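Long-range contact in ethanolamine utilization protein EutN/carboxysome structural protein Ccml (Halothece sp., PDB 6OWG), which probably forms the pentameric vertices that close the icosahedral shell of the beta-carboxysome, a bacterial microcompartment: residues M1-K5 / F29-N33. Numbering follows the deposited sequence.
Sequences MQMAK and FIDAN
In the five-stranded antiparallel barrel of this OB-like EutN/CcmL fold, the start of strand 2-11 pairs with the end of strand 24-30. Ala4-Phe29 is the antiparallel bridge within these segments, and the ladder runs on through Lys5 and Gln28; toward Met1 and past Ile30 the chains diverge, the directions from Gln2 to Lys5 and from Phe29 to Ala32 differing by 113°. Met1 stays clear of 29-33, its N hydrogen-bonded to Asp75 OD1 of another subunit. From Gln2 to Lys5 the backbone is extended. Gln2 lays its CB 3.6 Å from CE1 of Phe29, whose m rotamer (chi1 -71°) carries the ring back alongside the first strand. Met3 supplies the hydrogen bond that joins the segments, Ile30 N to Met3 O at 3.1 Å and nearly linear (171°); the same oxygen lies at the edge of the Phe29 ring, 3.7 Å from CD1. CB of Met3 packs 3.8 Å from CG1 of Ile30, and its m, t, m side chain runs on until CE rests 3.4 Å from Asp31 O. Beyond, the second segment turns at Ala32 (phi/psi -73/-18°) and Asn33 (-93/-13°), Asp31 OD1 accepting a hydrogen bond from Glu35 N, while Tyr40 of the neighbouring subunit packs against Gln2 and Ala32. Ala4 and Phe29 form a non-hydrogen-bonded pair with CA atoms 4.1 Å apart, both side chains on one face of the sheet, where they also touch Val57 of strand 54-59. Lys5 brings CB to 4.1 Å from CG2 of Ile30; its t, t, t chain, turned at chi4 (p), then leads away and NZ hydrogen-bonds to Gly52 O.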
loop_
_atom_site.group_PDB
_atom_site.type_symbol
_atom_site.label_atom_id
_atom_site.label_comp_id
_atom_site.label_asym_id
_atom_site.label_seq_id
_atom_site.Cartn_x
_atom_site.Cartn_y
_atom_site.Cartn_z
ATOM N N MET D 1 -90.349 -53.684 13.811
ATOM C CA MET D 1 -90.279 -55.009 13.213
ATOM C C MET D 1 -91.617 -55.721 13.277
ATOM O O MET D 1 -92.487 -55.366 14.064
ATOM C CB MET D 1 -89.217 -55.863 13.906
ATOM C CG MET D 1 -87.792 -55.584 13.471
ATOM S SD MET D 1 -87.124 -54.059 14.152
ATOM C CE MET D 1 -87.448 -54.291 15.895
ATOM N N GLN D 2 -91.770 -56.731 12.431
ATOM C CA GLN D 2 -92.924 -57.610 12.448
ATOM C C GLN D 2 -92.444 -59.043 12.589
ATOM O O GLN D 2 -91.345 -59.388 12.156
ATOM C CB GLN D 2 -93.759 -57.472 11.176
ATOM C CG GLN D 2 -94.546 -56.187 11.082
ATOM C CD GLN D 2 -95.799 -56.222 11.917
ATOM O OE1 GLN D 2 -96.004 -55.379 12.786
ATOM N NE2 GLN D 2 -96.648 -57.206 11.661
ATOM N N MET D 3 -93.272 -59.872 13.209
ATOM C CA MET D 3 -93.013 -61.299 13.259
ATOM C C MET D 3 -93.577 -61.948 12.008
ATOM O O MET D 3 -94.722 -61.696 11.626
ATOM C CB MET D 3 -93.634 -61.927 14.506
ATOM C CG MET D 3 -93.049 -61.425 15.804
ATOM S SD MET D 3 -93.476 -62.472 17.199
ATOM C CE MET D 3 -95.256 -62.485 17.079
ATOM N N ALA D 4 -92.763 -62.770 11.361
ATOM C CA ALA D 4 -93.168 -63.423 10.132
ATOM C C ALA D 4 -92.664 -64.855 10.137
ATOM O O ALA D 4 -91.683 -65.190 10.801
ATOM C CB ALA D 4 -92.650 -62.673 8.901
ATOM N N LYS D 5 -93.363 -65.702 9.393
ATOM C CA LYS D 5 -92.984 -67.091 9.201
ATOM C C LYS D 5 -92.460 -67.273 7.785
ATOM O O LYS D 5 -93.068 -66.791 6.827
ATOM C CB LYS D 5 -94.177 -68.016 9.447
ATOM C CG LYS D 5 -93.836 -69.483 9.494
ATOM C CD LYS D 5 -95.094 -70.325 9.465
ATOM C CE LYS D 5 -94.769 -71.806 9.420
ATOM N NZ LYS D 5 -94.072 -72.258 10.653
ATOM N N PHE D 29 -96.838 -62.959 7.359
ATOM C CA PHE D 29 -96.884 -62.352 8.679
ATOM C C PHE D 29 -97.765 -63.163 9.617
ATOM O O PHE D 29 -98.800 -63.700 9.219
ATOM C CB PHE D 29 -97.392 -60.919 8.585
ATOM C CG PHE D 29 -96.419 -59.982 7.950
ATOM C CD1 PHE D 29 -95.178 -59.771 8.516
ATOM C CD2 PHE D 29 -96.736 -59.318 6.781
ATOM C CE1 PHE D 29 -94.277 -58.912 7.928
ATOM C CE2 PHE D 29 -95.835 -58.456 6.193
ATOM C CZ PHE D 29 -94.606 -58.255 6.770
ATOM N N ILE D 30 -97.332 -63.262 10.865
ATOM C CA ILE D 30 -98.073 -63.930 11.924
ATOM C C ILE D 30 -98.466 -62.879 12.944
ATOM O O ILE D 30 -97.761 -61.885 13.125
ATOM C CB ILE D 30 -97.239 -65.049 12.576
ATOM C CG1 ILE D 30 -95.857 -64.515 12.914
ATOM C CG2 ILE D 30 -97.119 -66.236 11.654
ATOM C CD1 ILE D 30 -94.990 -65.474 13.581
ATOM N N ASP D 31 -99.596 -63.090 13.612
ATOM C CA ASP D 31 -100.081 -62.079 14.538
ATOM C C ASP D 31 -99.394 -62.215 15.897
ATOM O O ASP D 31 -98.450 -62.988 16.078
ATOM C CB ASP D 31 -101.607 -62.141 14.656
ATOM C CG ASP D 31 -102.127 -63.487 15.155
ATOM O OD1 ASP D 31 -101.343 -64.435 15.356
ATOM O OD2 ASP D 31 -103.354 -63.595 15.349
ATOM N N ALA D 32 -99.887 -61.453 16.874
ATOM C CA ALA D 32 -99.338 -61.528 18.223
ATOM C C ALA D 32 -99.748 -62.813 18.932
ATOM O O ALA D 32 -99.126 -63.191 19.929
ATOM C CB ALA D 32 -99.774 -60.310 19.035
ATOM N N ASN D 33 -100.791 -63.489 18.444
ATOM C CA ASN D 33 -101.207 -64.748 19.052
ATOM C C ASN D 33 -100.560 -65.948 18.372
ATOM O O ASN D 33 -100.621 -67.062 18.902
ATOM C CB ASN D 33 -102.729 -64.867 19.008
ATOM C CG ASN D 33 -103.420 -63.769 19.791
ATOM O OD1 ASN D 33 -104.115 -62.929 19.221
ATOM N ND2 ASN D 33 -103.230 -63.768 21.105
#